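Local coordinates for BtGH115A (Bacteroides thetaiotaomicron, PDB 5BY3), which acts as a family GH115 4-O-methyl-alpha-glucuronidase with specificity for decorated arabinogalactans, at residues 46-51 and 57-62; 392-397 and 438-443; 412-417 and 444-449. One frame throughout, in Å; residues are numbered along the deposited sequence.

How the interactions relate
Interaction 1 comes first along the chain and is complete well before the others begin; it belongs to the beta-alpha-beta unit at the edge of the N-terminal mixed sheet. Its centre lies about 33 Å from that of interaction 2 and about 32 Å from that of interaction 3, and it touches neither. Interactions 2 and 3 sit in the TIM-barrel region, about 11 Å apart between centres, and their segments alternate along the chain. Both use helix 441-452, and helix 411-423 is the next helix after strand 388-393. They meet directly where Q443 CG packs 3.5 Å from I414 CD1. Together they pack helices 411-423 and 441-452 against each other and against strands 388-393 and 429-433.

Interaction 1 of 3, residues 46-51 and 57-62; sequences LLSRDL and ATAHID
In the beta-alpha-beta unit made by strand 28-31, helix 38-55 and strand 59-62, S48 and L51 of the helix meet A57 and A59 on the way into the second strand. The turn is tied by one backbone bond, from A57 N to L51 O at 3.3 Å. It is fairly straight at nitrogen (152°), but the donor stands 42° out of the carbonyl plane, so it uses no lone-pair direction. The A57 methyl also leans on this carbonyl, with CB 3.7 Å from L51 O.

Further along, the A59 methyl points at the helix and settles between two side chains one turn apart. S48 is the nearer, its OG 3.5 Å from A59 CB. With chi1 at -54°, that hydroxyl stands beside the backbone N of S48, where it is bonded to the carbonyl of L44 in the preceding turn, so toward A59 it offers only van der Waals contact. From L51, branch CD1 reaches A59 CB at 4.2 Å. The small methyl of A59 is consistent with the close approach, S48 CA and A59 CA being 5.5 Å apart.

L51 and A59 both also rest on I30 of strand 28-31, to which the second strand is joined through backbone bonds of T58 and H60. Helix 113-126 packs beside this helix through L47. Two parallel strands side by side, connected by a helix that covers one face of the sheet, are the classic beta-alpha-beta crossover, here at the sheet's outer edge.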
loop_
_atom_site.group_PDB
_atom_site.type_symbol
_atom_site.label_atom_id
_atom_site.label_comp_id
_atom_site.label_asym_id
_atom_site.label_seq_id
_atom_site.Cartn_x
_atom_site.Cartn_y
_atom_site.Cartn_z
ATOM N N LEU A 46 -23.206 3.215 -11.698
ATOM C CA LEU A 46 -21.878 3.742 -11.952
ATOM C C LEU A 46 -21.565 3.737 -13.433
ATOM O O LEU A 46 -20.988 4.681 -13.914
ATOM C CB LEU A 46 -20.809 2.940 -11.223
ATOM C CG LEU A 46 -20.301 3.475 -9.896
ATOM C CD1 LEU A 46 -19.168 2.581 -9.404
ATOM C CD2 LEU A 46 -19.869 4.939 -10.005
ATOM N N LEU A 47 -21.970 2.695 -14.155
ATOM C CA LEU A 47 -21.722 2.645 -15.604
ATOM C C LEU A 47 -22.530 3.701 -16.353
ATOM O O LEU A 47 -22.038 4.330 -17.298
ATOM C CB LEU A 47 -21.965 1.243 -16.181
ATOM C CG LEU A 47 -21.797 1.051 -17.687
ATOM C CD1 LEU A 47 -20.363 1.126 -18.165
ATOM C CD2 LEU A 47 -22.368 -0.279 -18.101
ATOM N N SER A 48 -23.764 3.884 -15.912
ATOM C CA SER A 48 -24.691 4.792 -16.547
ATOM C C SER A 48 -24.142 6.170 -16.408
ATOM O O SER A 48 -24.128 6.937 -17.377
ATOM C CB SER A 48 -26.061 4.726 -15.877
ATOM O OG SER A 48 -26.473 3.399 -15.881
ATOM N N ARG A 49 -23.683 6.471 -15.196
ATOM C CA ARG A 49 -22.965 7.715 -14.932
ATOM C C ARG A 49 -21.812 7.943 -15.944
ATOM O O ARG A 49 -21.640 9.048 -16.441
ATOM C CB ARG A 49 -22.474 7.705 -13.492
ATOM C CG ARG A 49 -21.893 9.013 -13.034
ATOM C CD ARG A 49 -21.816 8.993 -11.527
ATOM N NE ARG A 49 -20.460 8.777 -11.066
ATOM C CZ ARG A 49 -20.134 8.498 -9.807
ATOM N NH1 ARG A 49 -21.062 8.367 -8.865
ATOM N NH2 ARG A 49 -18.859 8.341 -9.489
ATOM N N ASP A 50 -21.084 6.871 -16.270
ATOM C CA ASP A 50 -19.942 6.917 -17.179
ATOM C C ASP A 50 -20.374 6.943 -18.621
ATOM O O ASP A 50 -19.773 7.650 -19.406
ATOM C CB ASP A 50 -18.969 5.754 -16.906
ATOM C CG ASP A 50 -18.460 5.752 -15.471
ATOM O OD1 ASP A 50 -18.586 6.804 -14.766
ATOM O OD2 ASP A 50 -17.963 4.686 -15.032
ATOM N N LEU A 51 -21.418 6.184 -18.970
ATOM C CA LEU A 51 -22.059 6.269 -20.291
ATOM C C LEU A 51 -22.519 7.698 -20.668
ATOM O O LEU A 51 -22.296 8.136 -21.796
ATOM C CB LEU A 51 -23.235 5.278 -20.375
ATOM C CG LEU A 51 -22.824 3.842 -20.719
ATOM C CD1 LEU A 51 -23.877 2.891 -20.188
ATOM C CD2 LEU A 51 -22.589 3.614 -22.198
ATOM N N ALA A 57 -24.807 9.503 -23.375
ATOM C CA ALA A 57 -25.702 8.399 -23.663
ATOM C C ALA A 57 -26.458 8.012 -22.403
ATOM O O ALA A 57 -25.849 7.617 -21.405
ATOM C CB ALA A 57 -24.913 7.219 -24.217
ATOM N N THR A 58 -27.782 8.161 -22.442
ATOM C CA THR A 58 -28.622 7.861 -21.269
ATOM C C THR A 58 -29.001 6.385 -21.271
ATOM O O THR A 58 -29.605 5.890 -22.227
ATOM C CB THR A 58 -29.876 8.740 -21.230
ATOM O OG1 THR A 58 -29.494 10.101 -21.457
ATOM C CG2 THR A 58 -30.637 8.610 -19.878
ATOM N N ALA A 59 -28.611 5.698 -20.204
ATOM C CA ALA A 59 -28.870 4.281 -20.033
ATOM C C ALA A 59 -30.303 4.029 -19.548
ATOM O O ALA A 59 -30.778 4.690 -18.613
ATOM C CB ALA A 59 -27.866 3.707 -19.060
ATOM N N HIS A 60 -30.983 3.099 -20.209
ATOM C CA HIS A 60 -32.371 2.725 -19.897
ATOM C C HIS A 60 -32.360 1.263 -19.459
ATOM O O HIS A 60 -32.070 0.368 -20.268
ATOM C CB HIS A 60 -33.303 2.886 -21.125
ATOM C CG HIS A 60 -33.396 4.287 -21.667
ATOM N ND1 HIS A 60 -33.967 4.568 -22.894
ATOM C CD2 HIS A 60 -33.004 5.484 -21.154
ATOM C CE1 HIS A 60 -33.924 5.872 -23.112
ATOM N NE2 HIS A 60 -33.341 6.450 -22.074
ATOM N N ILE A 61 -32.662 1.016 -18.189
ATOM C CA ILE A 61 -32.701 -0.361 -17.671
ATOM C C ILE A 61 -34.070 -1.010 -17.936
ATOM O O ILE A 61 -35.051 -0.690 -17.258
ATOM C CB ILE A 61 -32.329 -0.445 -16.153
ATOM C CG1 ILE A 61 -31.076 0.409 -15.795
ATOM C CG2 ILE A 61 -32.255 -1.899 -15.661
ATOM C CD1 ILE A 61 -29.723 -0.096 -16.271
ATOM N N ASP A 62 -34.125 -1.891 -18.940
ATOM C CA ASP A 62 -35.249 -2.801 -19.134
ATOM C C ASP A 62 -34.943 -4.131 -18.394
ATOM O O ASP A 62 -33.843 -4.317 -17.853
ATOM C CB ASP A 62 -35.531 -2.983 -20.636
ATOM C CG ASP A 62 -36.878 -3.671 -20.923
ATOM O OD1 ASP A 62 -37.879 -2.976 -21.202
ATOM O OD2 ASP A 62 -36.935 -4.920 -20.882
#

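Interaction 2 of 3, residues 392-397 and 438-443; sequences YHVSYW and KPAEYQ
The apolar part of this contact rests on V394, just past the end of strand 388-393, whose two methyls divide between A440 and Q443 at the start of helix 441-452. Branch CG1 touches the aliphatic base of Q443, with 4.2 Å to Q443 CB, and the two side chains meet at a slant. Branch CG2 faces the methyl of A440, 4.4 Å from its CB. Both reaches follow from chi1 of -65°, which lays CG1 beside the backbone N of V394 and puts CG2 between that N and the carbonyl carbon. A440 holds the N-cap position and Q443 sits in the first turn, so V394 packs against the beginning of the helix.

No hydrogen bond crosses between the segments. The amide of Q443 is turned elsewhere by its chain, bent at chi2 (91°): OE1 bonds to the hydroxyl of S407 and NE2 to the carbonyl of M409. V394 itself is tied by its backbone to N433 on the neighbouring strand.

The nearest charges lie beside the contact and take no part in it. K438 NZ forms a salt bridge 2.7 Å long with E441 OE2, and also pairs with E557.

Both segments lie at the C-terminal side of neighbouring parallel strands, the side that carries the active site in TIM barrels; the nickel ion, bound at L404 and D436, is about 8 Å from the A440 side chain. The chemistry implies a buried, purely van der Waals junction, with the Q443 amide bonded to S407 and M409 instead.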
loop_
_atom_site.group_PDB
_atom_site.type_symbol
_atom_site.label_atom_id
_atom_site.label_comp_id
_atom_site.label_asym_id
_atom_site.label_seq_id
_atom_site.Cartn_x
_atom_site.Cartn_y
_atom_site.Cartn_z
ATOM N N TYR A 392 -0.373 -4.874 4.750
ATOM C CA TYR A 392 0.766 -4.096 4.246
ATOM C C TYR A 392 0.544 -2.598 4.475
ATOM O O TYR A 392 -0.604 -2.144 4.450
ATOM C CB TYR A 392 0.947 -4.360 2.752
ATOM C CG TYR A 392 2.339 -4.057 2.173
ATOM C CD1 TYR A 392 3.355 -5.001 2.214
ATOM C CD2 TYR A 392 2.614 -2.839 1.549
ATOM C CE1 TYR A 392 4.607 -4.736 1.669
ATOM C CE2 TYR A 392 3.853 -2.571 0.998
ATOM C CZ TYR A 392 4.845 -3.529 1.063
ATOM O OH TYR A 392 6.078 -3.289 0.522
ATOM N N HIS A 393 1.634 -1.850 4.679
ATOM C CA HIS A 393 1.571 -0.413 4.951
ATOM C C HIS A 393 2.165 0.428 3.838
ATOM O O HIS A 393 3.316 0.212 3.469
ATOM C CB HIS A 393 2.322 -0.056 6.246
ATOM C CG HIS A 393 1.590 -0.405 7.499
ATOM N ND1 HIS A 393 1.554 -1.689 8.009
ATOM C CD2 HIS A 393 0.888 0.364 8.361
ATOM C CE1 HIS A 393 0.854 -1.694 9.130
ATOM N NE2 HIS A 393 0.440 -0.461 9.367
ATOM N N VAL A 394 1.396 1.383 3.318
ATOM C CA VAL A 394 1.987 2.517 2.545
ATOM C C VAL A 394 1.863 3.840 3.321
ATOM O O VAL A 394 2.209 4.903 2.834
ATOM C CB VAL A 394 1.442 2.673 1.092
ATOM C CG1 VAL A 394 1.822 1.467 0.223
ATOM C CG2 VAL A 394 -0.054 2.929 1.085
ATOM N N SER A 395 1.394 3.727 4.565
ATOM C CA SER A 395 1.275 4.853 5.499
ATOM C C SER A 395 1.408 4.343 6.953
ATOM O O SER A 395 1.011 3.227 7.258
ATOM C CB SER A 395 -0.048 5.583 5.262
ATOM O OG SER A 395 -0.234 6.579 6.236
ATOM N N TYR A 396 1.985 5.136 7.844
ATOM C CA TYR A 396 2.138 4.639 9.196
ATOM C C TYR A 396 2.359 5.700 10.238
ATOM O O TYR A 396 2.983 6.731 9.973
ATOM C CB TYR A 396 3.288 3.637 9.229
ATOM C CG TYR A 396 3.595 3.036 10.553
ATOM C CD1 TYR A 396 2.710 2.162 11.152
ATOM C CD2 TYR A 396 4.798 3.320 11.203
ATOM C CE1 TYR A 396 2.986 1.591 12.392
ATOM C CE2 TYR A 396 5.107 2.722 12.424
ATOM C CZ TYR A 396 4.183 1.864 13.021
ATOM O OH TYR A 396 4.468 1.241 14.216
ATOM N N TRP A 397 1.871 5.420 11.438
ATOM C CA TRP A 397 2.184 6.240 12.627
ATOM C C TRP A 397 2.919 5.327 13.590
ATOM O O TRP A 397 2.363 4.325 14.008
ATOM C CB TRP A 397 0.878 6.795 13.234
ATOM C CG TRP A 397 0.904 7.251 14.698
ATOM C CD1 TRP A 397 1.957 7.185 15.590
ATOM C CD2 TRP A 397 -0.176 7.819 15.417
ATOM N NE1 TRP A 397 1.598 7.688 16.804
ATOM C CE2 TRP A 397 0.290 8.073 16.747
ATOM C CE3 TRP A 397 -1.505 8.147 15.080
ATOM C CZ2 TRP A 397 -0.520 8.655 17.738
ATOM C CZ3 TRP A 397 -2.338 8.727 16.082
ATOM C CH2 TRP A 397 -1.832 8.978 17.394
ATOM N N LYS A 438 -5.749 9.714 -0.360
ATOM C CA LYS A 438 -4.880 10.718 -1.014
ATOM C C LYS A 438 -3.717 11.001 -0.034
ATOM O O LYS A 438 -3.975 11.136 1.146
ATOM C CB LYS A 438 -5.696 11.977 -1.399
ATOM C CG LYS A 438 -6.969 11.621 -2.203
ATOM C CD LYS A 438 -7.894 12.801 -2.524
ATOM C CE LYS A 438 -7.241 13.812 -3.447
ATOM N NZ LYS A 438 -6.750 13.207 -4.724
ATOM N N PRO A 439 -2.456 11.046 -0.473
ATOM C CA PRO A 439 -2.064 11.099 -1.871
ATOM C C PRO A 439 -1.238 9.852 -2.299
ATOM O O PRO A 439 -0.098 9.987 -2.728
ATOM C CB PRO A 439 -1.173 12.341 -1.869
ATOM C CG PRO A 439 -0.375 12.201 -0.572
ATOM C CD PRO A 439 -1.384 11.576 0.406
ATOM N N ALA A 440 -1.812 8.669 -2.142
ATOM C CA ALA A 440 -1.186 7.370 -2.409
ATOM C C ALA A 440 -1.884 6.689 -3.563
ATOM O O ALA A 440 -1.789 5.441 -3.706
ATOM C CB ALA A 440 -1.326 6.473 -1.175
ATOM N N GLU A 441 -2.637 7.492 -4.326
ATOM C CA GLU A 441 -3.423 7.030 -5.444
ATOM C C GLU A 441 -2.681 6.006 -6.314
ATOM O O GLU A 441 -3.213 4.943 -6.689
ATOM C CB GLU A 441 -3.817 8.207 -6.319
ATOM C CG GLU A 441 -4.719 9.249 -5.655
ATOM C CD GLU A 441 -3.970 10.469 -5.117
ATOM O OE1 GLU A 441 -2.726 10.439 -4.975
ATOM O OE2 GLU A 441 -4.651 11.489 -4.852
ATOM N N TYR A 442 -1.434 6.313 -6.627
ATOM C CA TYR A 442 -0.709 5.448 -7.496
ATOM C C TYR A 442 -0.411 4.086 -6.823
ATOM O O TYR A 442 -0.786 3.037 -7.394
ATOM C CB TYR A 442 0.564 6.105 -8.087
ATOM C CG TYR A 442 1.274 5.072 -8.948
ATOM C CD1 TYR A 442 0.699 4.641 -10.147
ATOM C CD2 TYR A 442 2.442 4.432 -8.508
ATOM C CE1 TYR A 442 1.295 3.654 -10.898
ATOM C CE2 TYR A 442 3.044 3.430 -9.277
ATOM C CZ TYR A 442 2.454 3.060 -10.468
ATOM O OH TYR A 442 2.996 2.090 -11.249
ATOM N N GLN A 443 0.232 4.096 -5.645
ATOM C CA GLN A 443 0.587 2.832 -4.936
ATOM C C GLN A 443 -0.625 1.908 -4.688
ATOM O O GLN A 443 -0.525 0.683 -4.839
ATOM C CB GLN A 443 1.317 3.084 -3.613
ATOM C CG GLN A 443 2.702 3.745 -3.738
ATOM C CD GLN A 443 2.690 5.287 -3.682
ATOM O OE1 GLN A 443 1.642 5.928 -3.858
ATOM N NE2 GLN A 443 3.859 5.887 -3.451
#

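Interaction 3 of 3, residues 412-417 and 444-449; sequences SLIYQQ and IELFMD
Helices 411-423 and 441-452 lie side by side and run in roughly the same direction, approaching most closely in these segments at I414 and F447, whose CA atoms are 7.5 Å apart. On its helix, I414 makes the contacts within 4.5 Å. Its side chain points at the other helix and presents the CG2 methyl to two consecutive residues, L446 and F447.

Chi1 of I414 is -64°, which sets CG1 beside the backbone N and throws CG2 to the far side from that N, out toward helix 441-452. From there CG2 comes to the rim of the F447 ring, near the plane of the ring and 4.4 Å from its CD2, so the aromatic edge rather than a face takes the methyl. The second partner is a branch of L446, whose CD2 lies 4.5 Å from I414 CG2. The CB of L446 points toward the facing helix, while F447 leaves its backbone obliquely, its CG anti to the backbone N (chi1 -163°). All three residues are buried, the distances are those of relaxed van der Waals packing, and no polar bond joins the segments.

On the inner side, I414 and F447 both rest on Y392 of strand 388-393, and F447 also packs on L432 of strand 429-433 and meets the ring of W430. Farther out, helix 462-473 covers the pair, with V462 on Y415 and H465 on L446.

Strands 388-393 and 429-433 are neighbours in the parallel eight-stranded sheet, and each is followed by one of these two helices. Same-direction helices packed against each other outside adjacent parallel strands, joined by aliphatic and aromatic side chains, are the hallmark of the outer layer of a TIM barrel, here outside the neighbouring strands 388-393 and 429-433.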
loop_
_atom_site.group_PDB
_atom_site.type_symbol
_atom_site.label_atom_id
_atom_site.label_comp_id
_atom_site.label_asym_id
_atom_site.label_seq_id
_atom_site.Cartn_x
_atom_site.Cartn_y
_atom_site.Cartn_z
ATOM N N SER A 412 8.740 -0.120 -6.805
ATOM C CA SER A 412 9.677 -1.202 -6.949
ATOM C C SER A 412 9.738 -2.102 -5.718
ATOM O O SER A 412 10.031 -3.280 -5.853
ATOM C CB SER A 412 11.064 -0.652 -7.186
ATOM O OG SER A 412 11.111 -0.082 -8.463
ATOM N N LEU A 413 9.474 -1.530 -4.537
ATOM C CA LEU A 413 9.592 -2.239 -3.277
ATOM C C LEU A 413 8.242 -2.903 -2.992
ATOM O O LEU A 413 8.189 -4.075 -2.558
ATOM C CB LEU A 413 10.079 -1.320 -2.148
ATOM C CG LEU A 413 9.829 -1.763 -0.684
ATOM C CD1 LEU A 413 10.728 -2.944 -0.287
ATOM C CD2 LEU A 413 9.968 -0.587 0.278
ATOM N N ILE A 414 7.165 -2.165 -3.254
ATOM C CA ILE A 414 5.862 -2.724 -3.141
ATOM C C ILE A 414 5.862 -3.952 -4.055
ATOM O O ILE A 414 5.593 -5.065 -3.572
ATOM C CB ILE A 414 4.753 -1.705 -3.474
ATOM C CG1 ILE A 414 4.768 -0.564 -2.459
ATOM C CG2 ILE A 414 3.349 -2.353 -3.548
ATOM C CD1 ILE A 414 3.949 0.609 -2.979
ATOM N N TYR A 415 6.195 -3.756 -5.340
ATOM C CA TYR A 415 6.240 -4.857 -6.292
ATOM C C TYR A 415 6.988 -6.065 -5.761
ATOM O O TYR A 415 6.391 -7.151 -5.681
ATOM C CB TYR A 415 6.862 -4.483 -7.620
ATOM C CG TYR A 415 6.880 -5.671 -8.557
ATOM C CD1 TYR A 415 5.695 -6.192 -9.048
ATOM C CD2 TYR A 415 8.083 -6.314 -8.916
ATOM C CE1 TYR A 415 5.678 -7.322 -9.865
ATOM C CE2 TYR A 415 8.089 -7.438 -9.772
ATOM C CZ TYR A 415 6.872 -7.928 -10.237
ATOM O OH TYR A 415 6.806 -9.012 -11.075
ATOM N N GLN A 416 8.272 -5.888 -5.401
ATOM C CA GLN A 416 9.077 -7.049 -5.072
ATOM C C GLN A 416 8.629 -7.799 -3.813
ATOM O O GLN A 416 8.760 -9.021 -3.753
ATOM C CB GLN A 416 10.581 -6.778 -5.121
ATOM C CG GLN A 416 11.271 -6.446 -3.804
ATOM C CD GLN A 416 11.642 -7.631 -2.909
ATOM O OE1 GLN A 416 12.042 -8.714 -3.348
ATOM N NE2 GLN A 416 11.533 -7.398 -1.627
ATOM N N GLN A 417 8.119 -7.076 -2.828
ATOM C CA GLN A 417 7.640 -7.689 -1.630
ATOM C C GLN A 417 6.351 -8.448 -1.882
ATOM O O GLN A 417 6.206 -9.574 -1.396
ATOM C CB GLN A 417 7.475 -6.668 -0.506
ATOM C CG GLN A 417 8.790 -6.269 0.183
ATOM C CD GLN A 417 9.403 -7.429 0.969
ATOM O OE1 GLN A 417 10.539 -7.862 0.693
ATOM N NE2 GLN A 417 8.637 -7.958 1.948
ATOM N N ILE A 444 -1.762 2.527 -4.366
ATOM C CA ILE A 444 -3.009 1.857 -4.112
ATOM C C ILE A 444 -3.420 1.120 -5.382
ATOM O O ILE A 444 -3.784 -0.056 -5.327
ATOM C CB ILE A 444 -4.104 2.853 -3.655
ATOM C CG1 ILE A 444 -3.764 3.430 -2.265
ATOM C CG2 ILE A 444 -5.502 2.206 -3.648
ATOM C CD1 ILE A 444 -4.568 4.666 -1.865
ATOM N N GLU A 445 -3.353 1.785 -6.522
ATOM C CA GLU A 445 -3.798 1.139 -7.739
ATOM C C GLU A 445 -2.820 0.029 -8.151
ATOM O O GLU A 445 -3.234 -1.035 -8.640
ATOM C CB GLU A 445 -3.985 2.151 -8.862
ATOM C CG GLU A 445 -4.635 1.554 -10.105
ATOM C CD GLU A 445 -4.964 2.583 -11.161
ATOM O OE1 GLU A 445 -5.173 3.765 -10.822
ATOM O OE2 GLU A 445 -5.031 2.196 -12.349
ATOM N N LEU A 446 -1.531 0.259 -7.942
ATOM C CA LEU A 446 -0.554 -0.790 -8.162
ATOM C C LEU A 446 -0.897 -2.036 -7.312
ATOM O O LEU A 446 -1.063 -3.122 -7.843
ATOM C CB LEU A 446 0.863 -0.287 -7.865
ATOM C CG LEU A 446 2.033 -1.277 -8.074
ATOM C CD1 LEU A 446 2.101 -1.845 -9.515
ATOM C CD2 LEU A 446 3.338 -0.593 -7.666
ATOM N N PHE A 447 -1.011 -1.855 -5.998
ATOM C CA PHE A 447 -1.398 -2.908 -5.104
ATOM C C PHE A 447 -2.667 -3.621 -5.603
ATOM O O PHE A 447 -2.721 -4.839 -5.603
ATOM C CB PHE A 447 -1.626 -2.296 -3.718
ATOM C CG PHE A 447 -1.651 -3.290 -2.585
ATOM C CD1 PHE A 447 -2.850 -3.871 -2.173
ATOM C CD2 PHE A 447 -0.474 -3.618 -1.901
ATOM C CE1 PHE A 447 -2.876 -4.783 -1.119
ATOM C CE2 PHE A 447 -0.500 -4.518 -0.839
ATOM C CZ PHE A 447 -1.707 -5.086 -0.454
HETATM N N MSE A 448 -3.665 -2.859 -6.045
HETATM C CA MSE A 448 -4.976 -3.433 -6.389
HETATM C C MSE A 448 -4.916 -4.162 -7.693
HETATM O O MSE A 448 -5.600 -5.185 -7.835
HETATM C CB MSE A 448 -6.170 -2.462 -6.384
HETATM C CG MSE A 448 -6.483 -1.897 -5.000
HETATM SE SE MSE A 448 -6.758 -3.261 -3.595
HETATM C CE MSE A 448 -6.066 -2.181 -2.127
ATOM N N ASP A 449 -4.117 -3.642 -8.630
ATOM C CA ASP A 449 -3.769 -4.346 -9.881
ATOM C C ASP A 449 -3.061 -5.666 -9.614
ATOM O O ASP A 449 -3.380 -6.670 -10.258
ATOM C CB ASP A 449 -2.888 -3.494 -10.817
ATOM C CG ASP A 449 -3.671 -2.385 -11.546
ATOM O OD1 ASP A 449 -4.915 -2.430 -11.555
ATOM O OD2 ASP A 449 -3.041 -1.453 -12.098
#